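Local coordinates for uncharacterized protein (Deinococcus radiodurans, PDB 3GG7) that is uncharacterised in function but binds manganese and, as a TatD-type member of the metal-dependent hydrolases, probably hydrolyses ester bonds, at residues Val8-Tyr13 and Val30-Thr35; Ala38-Thr43 and Val53-Gly58; Gly58-Val63 and Val84-Leu89. All coordinates share one frame; numbering follows the deposited sequence. Where two conformers were deposited one is given.

Contact 1 (Val8-Tyr13 and Val30-Thr35); sequences VHLDLY and VLSVTT. With MN (manganese (II) ion), chain B.
Val8 and Ser32 form a parallel bridge where strands 4-8 and 29-32 leave the sheet of a TatD-type TIM barrel. Val8 N donates to Leu31 O (3.0 Å), and Val33 N donates to Val8 O. With His7, the two residues Val8 and His9 make up the His-X-His sequence that carries two of the metal ligands. His9 leaves the backbone with CB turned away from 30-35 and CG anti to the carbonyl carbon (chi1 -59°); chi2 (-99°) turns the ring, whose tip returns toward that segment. Val33 CG2 sits over the centre of one face, in a CH-pi contact 3.5 Å from the ring centroid; it comes nearest to His9 CE1 (3.5 Å) and also touches ND1 and NE2. Thr35 CG2 lies obliquely to the ring, 3.8 Å from His9 ND1, which donates in the ring plane to water 1, 2.7 Å away. At the tip, flanked by CD2 and CE1, NE2 binds manganese at 2.1 Å. Water 1 in turn donates to Asp11 OD1 and Val33 O, so the imidazole is fixed at both nitrogens, probably with its rotation set. Asp11 OD2 receives a bond from water 3 and is also hydrogen-bonded to Thr43. Farther from the metal, Val8 CG1 packs on Val30 CB at 3.7 Å, while Leu10 CD1 lies against Val30 CG2 and Ser32 OG. Water 2 accepts from Asp11 N and donates to Val33 O at 2.7 Å.

Contact 2 (Ala38-Thr43 and Val53-Gly58); sequences AAWRGT and VWTALG. With SO4 (sulfate ion), chain C.
Trp40 brings the CZ3-CH2 edge of its indole to Thr55 and Ala56, with Leu57 beside CE3, joining helix 40-44 to the third strand of the barrel in a beta-alpha-beta unit. The tight part of the contact is gathered at one corner of this ring. CZ3 comes to 3.5 Å from Thr55 CG2 and to 3.6 Å from Ala56 C, the carbonyl carbon lying at the ring edge. CH2 meets Thr55 O, which lies in the plane of the ring. Leu57 crosses the indole at about a right angle, and its CD1 touches both CB and CE3 of Trp40, each at 3.8 Å. Trp40 CG is anti to the backbone N (chi1 179°), and chi2 (-111°) turns the ring, so that the far end of the side chain reaches the strand although CB does not point at it. One helical turn later the packing is lighter: Thr43 CG2 reaches Thr55 CG2 at 3.9 Å, and the polar link beside it runs through water 5, which donates to Thr43 O at 2.8 Å and is hydrogen-bonded to Thr55 OG1.

Arg41, on the solvent side of the helix, takes no part in the packing; its NE donates to sulfate O2 and its NH2 to sulfate O1, both at 2.9 Å. The anion probably came from the crystallisation liquor, and Tyr77 and Arg76 also bond to it. On the protein side, Glu80 forms a salt bridge with Arg41 NH1 and accepts from Trp40 NE1, so Glu80 OE1 serves both. Tyr77 and Phe74 of helix 72-77 pack on Leu57, Tyr77 meeting the Trp40 ring as well, while Thr43 leans on Ser32 of strand 29-32.

Contact 3 (Gly58-Val63 and Val84-Leu89); sequences GFHPEV and VGEVGL. With MN (manganese (II) ion), chain B.
His60 and Glu86 lie abreast with their tips in one direction, where the loop after strand 53-55 follows strand 83-88 at the metal-binding mouth of the TIM barrel. Residues 58-61 and 85-89 run in nearly the same direction, 16° apart, and one direct hydrogen bond joins their backbones, from Phe59 N to Glu86 O at 2.9 Å.

Close backbone packing accompanies it. Gly58 CA approaches Gly85 O to 3.3 Å next to the cis peptide between Gly85 and Glu86, and a CB on Gly58 would run into Glu86 N. Val87 CG1 lies by Gly58 CA and Phe59 N, and Pro61 rests its CB on Gly88 O at 3.6 Å.

The polar side chains make a second group. His60 CG is anti to the backbone N (chi1 -169°). CD2, on the edge of its ring, stands 3.4 Å from Glu86 OE1, with ring and carboxylate planes 56° apart. Across CG from CD2, His60 ND1 accepts from Glu62 N at 3.0 Å within the ring plane, which would hold the imidazole against rotation. An alanine at His60 would probably leave Glu62 N without this acceptor and open a gap alongside the Glu86 carboxylate.

Metal binding forms the third group. Glu86 shares the manganese with His7, His9, Asp196 and water 4, and His124 ND1 is hydrogen-bonded to Glu86 OE2. The Glu86 side chain stretches out past CG, and OE1 binds manganese at 2.1 Å, while OE2 accepts from the metal-bound water 4 at 3.0 Å.

Overall arrangement
Contacts 1 and 2 both reach the sheet of strands 4-8, 29-32 and 53-55, their centres about 8 Å apart; contact 3, with its centre about 12 Å from each of theirs, joins that sheet to the strand opening the next. Thr34 of contact 1 ties all three: its OG1 is hydrogen-bonded to Ala56 O at 2.7 Å, and its carbonyl O is probably hydrogen-bonded to Glu86 N at 2.9 Å. Thr35 O is hydrogen-bonded to His60 N at 2.8 Å. Contacts 2 and 3 share Gly58, and Leu57 O accepts from Gly85 N. Contacts 1 and 3 converge on manganese, where His9 NE2 and Glu86 OE1 stand 3.0 Å apart, whereas in contact 2 the side chain of Ala56 lies about 10 Å from the metal.

Contact 1 (Val8-Tyr13 and Val30-Thr35)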
loop_
_atom_site.group_PDB
_atom_site.type_symbol
_atom_site.label_atom_id
_atom_site.label_comp_id
_atom_site.label_asym_id
_atom_site.label_seq_id
_atom_site.Cartn_x
_atom_site.Cartn_y
_atom_site.Cartn_z
ATOM N N VAL A 8 1.953 -4.012 -4.305
ATOM C CA VAL A 8 2.998 -4.886 -4.800
ATOM C C VAL A 8 3.991 -4.124 -5.681
ATOM O O VAL A 8 3.611 -3.212 -6.408
ATOM C CB VAL A 8 2.398 -6.119 -5.499
ATOM C CG1 VAL A 8 1.534 -5.728 -6.743
ATOM C CG2 VAL A 8 3.473 -7.127 -5.886
ATOM N N HIS A 9 5.267 -4.492 -5.580
ATOM C CA HIS A 9 6.331 -3.830 -6.317
ATOM C C HIS A 9 6.628 -4.599 -7.585
ATOM O O HIS A 9 7.652 -5.290 -7.668
ATOM C CB HIS A 9 7.581 -3.688 -5.449
ATOM C CG HIS A 9 7.346 -2.907 -4.191
ATOM N ND1 HIS A 9 7.682 -1.576 -4.072
ATOM C CD2 HIS A 9 6.819 -3.268 -2.997
ATOM C CE1 HIS A 9 7.353 -1.146 -2.867
ATOM N NE2 HIS A 9 6.843 -2.154 -2.185
ATOM N N LEU A 10 5.757 -4.482 -8.581
ATOM C CA LEU A 10 6.008 -5.181 -9.859
ATOM C C LEU A 10 7.363 -4.828 -10.435
ATOM O O LEU A 10 8.033 -5.702 -10.997
ATOM C CB LEU A 10 4.962 -4.848 -10.910
ATOM C CG LEU A 10 3.540 -5.209 -10.646
ATOM C CD1 LEU A 10 2.785 -4.878 -11.941
ATOM C CD2 LEU A 10 3.393 -6.698 -10.300
ATOM N N ASP A 11 7.806 -3.588 -10.237
ATOM C CA ASP A 11 9.031 -3.097 -10.867
ATOM C C ASP A 11 10.317 -3.579 -10.168
ATOM O O ASP A 11 11.424 -3.258 -10.616
ATOM C CB ASP A 11 8.984 -1.567 -11.067
ATOM C CG ASP A 11 8.980 -0.788 -9.769
ATOM O OD1 ASP A 11 9.182 -1.386 -8.678
ATOM O OD2 ASP A 11 8.755 0.458 -9.870
ATOM N N LEU A 12 10.187 -4.359 -9.098
ATOM C CA LEU A 12 11.338 -4.862 -8.370
ATOM C C LEU A 12 11.570 -6.358 -8.608
ATOM O O LEU A 12 12.511 -6.915 -8.043
ATOM C CB LEU A 12 11.196 -4.573 -6.877
ATOM C CG LEU A 12 11.184 -3.098 -6.470
ATOM C CD1 LEU A 12 11.103 -2.938 -4.942
ATOM C CD2 LEU A 12 12.409 -2.341 -7.044
ATOM N N TYR A 13 10.732 -6.984 -9.433
ATOM C CA TYR A 13 10.940 -8.391 -9.826
ATOM C C TYR A 13 12.023 -8.474 -10.899
ATOM O O TYR A 13 12.235 -7.531 -11.650
ATOM C CB TYR A 13 9.649 -9.011 -10.339
ATOM C CG TYR A 13 8.642 -9.299 -9.271
ATOM C CD1 TYR A 13 8.713 -10.456 -8.507
ATOM C CD2 TYR A 13 7.627 -8.402 -8.997
ATOM C CE1 TYR A 13 7.782 -10.728 -7.507
ATOM C CE2 TYR A 13 6.680 -8.667 -7.994
ATOM C CZ TYR A 13 6.741 -9.822 -7.265
ATOM O OH TYR A 13 5.775 -9.994 -6.274
ATOM N N VAL A 30 -3.859 -5.483 -9.418
ATOM C CA VAL A 30 -2.720 -5.131 -8.598
ATOM C C VAL A 30 -2.508 -3.627 -8.526
ATOM O O VAL A 30 -2.685 -2.908 -9.518
ATOM C CB VAL A 30 -1.409 -5.813 -9.061
ATOM C CG1 VAL A 30 -1.544 -7.340 -9.022
ATOM C CG2 VAL A 30 -1.011 -5.350 -10.476
ATOM N N LEU A 31 -2.171 -3.149 -7.335
ATOM C CA LEU A 31 -1.673 -1.789 -7.171
ATOM C C LEU A 31 -0.167 -1.875 -7.227
ATOM O O LEU A 31 0.508 -2.251 -6.285
ATOM C CB LEU A 31 -2.144 -1.139 -5.859
ATOM C CG LEU A 31 -1.786 0.336 -5.766
ATOM C CD1 LEU A 31 -2.751 1.136 -6.653
ATOM C CD2 LEU A 31 -1.821 0.817 -4.287
ATOM N N SER A 32 0.345 -1.455 -8.377
ATOM C CA SER A 32 1.761 -1.491 -8.712
ATOM C C SER A 32 2.398 -0.208 -8.166
ATOM O O SER A 32 2.229 0.868 -8.761
ATOM C CB SER A 32 1.879 -1.579 -10.242
ATOM O OG SER A 32 3.233 -1.546 -10.690
ATOM N N VAL A 33 3.060 -0.305 -7.019
ATOM C CA VAL A 33 3.604 0.860 -6.335
ATOM C C VAL A 33 5.031 1.153 -6.769
ATOM O O VAL A 33 5.760 0.244 -7.240
ATOM C CB VAL A 33 3.503 0.727 -4.790
ATOM C CG1 VAL A 33 2.006 0.661 -4.359
ATOM C CG2 VAL A 33 4.246 -0.536 -4.275
ATOM N N THR A 34 5.434 2.416 -6.619
ATOM C CA THR A 34 6.793 2.843 -6.980
ATOM C C THR A 34 7.555 3.330 -5.749
ATOM O O THR A 34 6.956 3.647 -4.690
ATOM C CB THR A 34 6.770 3.917 -8.087
ATOM O OG1 THR A 34 5.842 4.962 -7.768
ATOM C CG2 THR A 34 6.344 3.328 -9.427
ATOM N N THR A 35 8.890 3.370 -5.861
ATOM C CA THR A 35 9.723 3.741 -4.736
ATOM C C THR A 35 10.359 5.108 -4.885
ATOM O O THR A 35 10.843 5.679 -3.896
ATOM C CB THR A 35 10.823 2.689 -4.510
ATOM O OG1 THR A 35 11.639 2.624 -5.647
ATOM C CG2 THR A 35 10.199 1.285 -4.213
HETATM MN MN MN B . 5.953 -2.036 -0.287
HETATM O O HOH W 1 8.345 -0.288 -6.404
HETATM O O HOH W 2 5.635 -1.648 -9.200
HETATM O O HOH W 3 10.042 2.195 -8.182
HETATM O O HOH W 4 6.779 -2.370 1.545
#

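Contact 2 (Ala38-Thr43 and Val53-Gly58)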
loop_
_atom_site.group_PDB
_atom_site.type_symbol
_atom_site.label_atom_id
_atom_site.label_comp_id
_atom_site.label_asym_id
_atom_site.label_seq_id
_atom_site.Cartn_x
_atom_site.Cartn_y
_atom_site.Cartn_z
ATOM N N ALA A 38 10.714 9.239 -9.910
ATOM C CA ALA A 38 11.469 9.100 -11.156
ATOM C C ALA A 38 11.178 7.795 -11.885
ATOM O O ALA A 38 11.419 7.696 -13.080
ATOM C CB ALA A 38 12.970 9.235 -10.873
ATOM N N ALA A 39 10.690 6.796 -11.152
ATOM C CA ALA A 39 10.362 5.482 -11.719
ATOM C C ALA A 39 9.030 5.460 -12.469
ATOM O O ALA A 39 8.691 4.470 -13.093
ATOM C CB ALA A 39 10.366 4.409 -10.618
ATOM N N TRP A 40 8.293 6.565 -12.445
ATOM C CA TRP A 40 6.916 6.581 -12.956
ATOM C C TRP A 40 6.806 6.093 -14.408
ATOM O O TRP A 40 6.006 5.218 -14.713
ATOM C CB TRP A 40 6.328 8.007 -12.770
ATOM C CG TRP A 40 4.958 8.115 -13.289
ATOM C CD1 TRP A 40 4.555 8.829 -14.385
ATOM C CD2 TRP A 40 3.794 7.469 -12.787
ATOM N NE1 TRP A 40 3.212 8.688 -14.581
ATOM C CE2 TRP A 40 2.714 7.848 -13.617
ATOM C CE3 TRP A 40 3.553 6.601 -11.713
ATOM C CZ2 TRP A 40 1.423 7.381 -13.409
ATOM C CZ3 TRP A 40 2.251 6.173 -11.487
ATOM C CH2 TRP A 40 1.219 6.533 -12.338
ATOM N N ARG A 41 7.583 6.657 -15.319
ATOM C CA ARG A 41 7.367 6.343 -16.727
ATOM C C ARG A 41 7.643 4.857 -16.984
ATOM O O ARG A 41 6.890 4.176 -17.642
ATOM C CB ARG A 41 8.240 7.201 -17.631
ATOM C CG ARG A 41 7.737 8.594 -17.801
ATOM C CD ARG A 41 6.799 8.765 -18.981
ATOM N NE ARG A 41 6.259 10.115 -18.914
ATOM C CZ ARG A 41 5.076 10.441 -18.385
ATOM N NH1 ARG A 41 4.212 9.516 -18.007
ATOM N NH2 ARG A 41 4.735 11.710 -18.287
ATOM N N GLY A 42 8.748 4.358 -16.424
ATOM C CA GLY A 42 9.136 2.994 -16.641
ATOM C C GLY A 42 8.162 2.004 -16.026
ATOM O O GLY A 42 7.824 0.962 -16.602
ATOM N N THR A 43 7.713 2.283 -14.822
ATOM C CA THR A 43 6.795 1.384 -14.152
ATOM C C THR A 43 5.383 1.484 -14.714
ATOM O O THR A 43 4.734 0.462 -14.931
ATOM C CB THR A 43 6.839 1.647 -12.655
ATOM O OG1 THR A 43 8.182 1.445 -12.224
ATOM C CG2 THR A 43 5.907 0.700 -11.928
ATOM N N VAL A 53 -3.539 -3.696 -14.060
ATOM C CA VAL A 53 -2.335 -3.145 -13.443
ATOM C C VAL A 53 -2.575 -1.648 -13.206
ATOM O O VAL A 53 -2.650 -0.874 -14.159
ATOM C CB VAL A 53 -1.097 -3.326 -14.358
ATOM C CG1 VAL A 53 0.130 -2.674 -13.715
ATOM C CG2 VAL A 53 -0.822 -4.833 -14.623
ATOM N N TRP A 54 -2.723 -1.259 -11.942
ATOM C CA TRP A 54 -3.030 0.120 -11.552
ATOM C C TRP A 54 -1.789 0.681 -10.878
ATOM O O TRP A 54 -1.401 0.242 -9.785
ATOM C CB TRP A 54 -4.195 0.117 -10.557
ATOM C CG TRP A 54 -5.485 -0.487 -11.059
ATOM C CD1 TRP A 54 -5.759 -0.969 -12.317
ATOM C CD2 TRP A 54 -6.706 -0.636 -10.305
ATOM N NE1 TRP A 54 -7.063 -1.402 -12.376
ATOM C CE2 TRP A 54 -7.659 -1.217 -11.155
ATOM C CE3 TRP A 54 -7.068 -0.336 -8.986
ATOM C CZ2 TRP A 54 -8.958 -1.522 -10.734
ATOM C CZ3 TRP A 54 -8.356 -0.620 -8.579
ATOM C CH2 TRP A 54 -9.290 -1.204 -9.464
ATOM N N THR A 55 -1.165 1.665 -11.510
ATOM C CA THR A 55 0.153 2.128 -11.076
ATOM C C THR A 55 0.022 3.343 -10.135
ATOM O O THR A 55 -0.766 4.290 -10.388
ATOM C CB THR A 55 1.029 2.490 -12.280
ATOM O OG1 THR A 55 0.929 1.484 -13.301
ATOM C CG2 THR A 55 2.504 2.668 -11.869
ATOM N N ALA A 56 0.795 3.301 -9.045
ATOM C CA ALA A 56 0.810 4.341 -7.998
ATOM C C ALA A 56 2.181 5.055 -8.025
ATOM O O ALA A 56 3.215 4.441 -8.360
ATOM C CB ALA A 56 0.539 3.725 -6.624
ATOM N N LEU A 57 2.150 6.357 -7.729
ATOM C CA LEU A 57 3.273 7.272 -7.771
ATOM C C LEU A 57 3.760 7.438 -6.333
ATOM O O LEU A 57 3.027 7.918 -5.457
ATOM C CB LEU A 57 2.833 8.606 -8.354
ATOM C CG LEU A 57 3.892 9.677 -8.410
ATOM C CD1 LEU A 57 4.921 9.332 -9.454
ATOM C CD2 LEU A 57 3.193 11.012 -8.781
ATOM N N GLY A 58 5.010 7.054 -6.076
ATOM C CA GLY A 58 5.506 6.937 -4.709
ATOM C C GLY A 58 6.842 7.589 -4.459
ATOM O O GLY A 58 7.478 8.149 -5.365
HETATM S S SO4 C . 8.499 13.036 -18.933
HETATM O O1 SO4 C . 7.087 13.363 -18.792
HETATM O O2 SO4 C . 8.650 11.680 -19.465
HETATM O O3 SO4 C . 9.135 13.974 -19.873
HETATM O O4 SO4 C . 9.107 13.173 -17.610
HETATM O O HOH W 5 2.788 -0.644 -13.170
#

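Contact 3 (Gly58-Val63 and Val84-Leu89)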
loop_
_atom_site.group_PDB
_atom_site.type_symbol
_atom_site.label_atom_id
_atom_site.label_comp_id
_atom_site.label_asym_id
_atom_site.label_seq_id
_atom_site.Cartn_x
_atom_site.Cartn_y
_atom_site.Cartn_z
ATOM N N GLY A 58 5.010 7.054 -6.076
ATOM C CA GLY A 58 5.506 6.937 -4.709
ATOM C C GLY A 58 6.842 7.589 -4.459
ATOM O O GLY A 58 7.478 8.149 -5.365
ATOM N N PHE A 59 7.244 7.537 -3.193
ATOM C CA PHE A 59 8.588 7.919 -2.762
ATOM C C PHE A 59 8.802 7.247 -1.402
ATOM O O PHE A 59 8.268 7.672 -0.384
ATOM C CB PHE A 59 8.719 9.427 -2.622
ATOM C CG PHE A 59 10.112 9.952 -2.828
ATOM C CD1 PHE A 59 11.240 9.147 -2.691
ATOM C CD2 PHE A 59 10.294 11.265 -3.124
ATOM C CE1 PHE A 59 12.517 9.675 -2.884
ATOM C CE2 PHE A 59 11.568 11.787 -3.335
ATOM C CZ PHE A 59 12.675 10.987 -3.203
ATOM N N HIS A 60 9.485 6.126 -1.431
ATOM C CA HIS A 60 9.569 5.222 -0.275
ATOM C C HIS A 60 10.495 5.831 0.773
ATOM O O HIS A 60 11.573 6.342 0.443
ATOM C CB HIS A 60 10.103 3.886 -0.770
ATOM C CG HIS A 60 10.003 2.772 0.216
ATOM N ND1 HIS A 60 10.725 2.760 1.393
ATOM C CD2 HIS A 60 9.313 1.607 0.179
ATOM C CE1 HIS A 60 10.480 1.630 2.039
ATOM N NE2 HIS A 60 9.613 0.920 1.333
ATOM N N PRO A 61 10.109 5.771 2.042
ATOM C CA PRO A 61 10.939 6.434 3.057
ATOM C C PRO A 61 12.384 5.940 3.102
ATOM O O PRO A 61 13.273 6.696 3.479
ATOM C CB PRO A 61 10.188 6.162 4.369
ATOM C CG PRO A 61 9.212 5.106 4.058
ATOM C CD PRO A 61 8.867 5.235 2.620
ATOM N N GLU A 62 12.624 4.698 2.700
ATOM C CA GLU A 62 13.972 4.153 2.747
ATOM C C GLU A 62 14.903 4.762 1.707
ATOM O O GLU A 62 16.122 4.606 1.828
ATOM C CB GLU A 62 13.986 2.631 2.602
ATOM C CG GLU A 62 15.397 2.074 2.766
ATOM C CD GLU A 62 15.508 0.595 2.610
ATOM O OE1 GLU A 62 14.482 -0.110 2.739
ATOM O OE2 GLU A 62 16.650 0.152 2.364
ATOM N N VAL A 63 14.373 5.458 0.701
ATOM C CA VAL A 63 15.236 6.003 -0.354
ATOM C C VAL A 63 15.216 7.527 -0.480
ATOM O O VAL A 63 15.797 8.085 -1.400
ATOM C CB VAL A 63 14.987 5.313 -1.724
ATOM C CG1 VAL A 63 15.126 3.807 -1.588
ATOM C CG2 VAL A 63 13.606 5.663 -2.303
ATOM N N VAL A 84 -1.306 7.047 -5.007
ATOM C CA VAL A 84 0.006 7.476 -4.497
ATOM C C VAL A 84 0.541 6.384 -3.581
ATOM O O VAL A 84 -0.140 5.959 -2.653
ATOM C CB VAL A 84 -0.085 8.844 -3.768
ATOM C CG1 VAL A 84 1.162 9.134 -2.909
ATOM C CG2 VAL A 84 -0.296 9.923 -4.858
ATOM N N GLY A 85 1.751 5.893 -3.843
ATOM C CA GLY A 85 2.399 4.900 -2.991
ATOM C C GLY A 85 3.560 4.285 -3.750
ATOM O O GLY A 85 3.567 4.309 -4.983
ATOM N N GLU A 86 4.561 3.736 -3.046
ATOM C CA GLU A 86 4.597 3.660 -1.590
ATOM C C GLU A 86 5.169 4.954 -1.017
ATOM O O GLU A 86 6.195 5.462 -1.483
ATOM C CB GLU A 86 5.493 2.481 -1.198
ATOM C CG GLU A 86 5.581 2.244 0.299
ATOM C CD GLU A 86 6.017 0.851 0.667
ATOM O OE1 GLU A 86 6.334 0.044 -0.252
ATOM O OE2 GLU A 86 6.027 0.562 1.879
ATOM N N VAL A 87 4.495 5.488 0.016
ATOM C CA VAL A 87 4.912 6.731 0.689
ATOM C C VAL A 87 4.805 6.504 2.186
ATOM O O VAL A 87 4.134 5.557 2.603
ATOM C CB VAL A 87 4.075 7.940 0.289
ATOM C CG1 VAL A 87 4.244 8.274 -1.213
ATOM C CG2 VAL A 87 2.586 7.718 0.613
ATOM N N GLY A 88 5.469 7.320 2.998
ATOM C CA GLY A 88 5.248 7.236 4.456
ATOM C C GLY A 88 6.494 7.479 5.266
ATOM O O GLY A 88 7.357 8.250 4.857
ATOM N N LEU A 89 6.567 6.838 6.427
ATOM C CA LEU A 89 7.632 7.087 7.386
ATOM C C LEU A 89 8.072 5.735 7.926
ATOM O O LEU A 89 7.254 4.805 8.027
ATOM C CB LEU A 89 7.136 7.960 8.561
ATOM C CG LEU A 89 6.631 9.357 8.244
ATOM C CD1 LEU A 89 5.997 10.052 9.483
ATOM C CD2 LEU A 89 7.751 10.219 7.683
HETATM MN MN MN B . 5.953 -2.036 -0.287
HETATM O O HOH W 6 7.065 9.316 1.558
HETATM O O HOH W 4 6.779 -2.370 1.545
#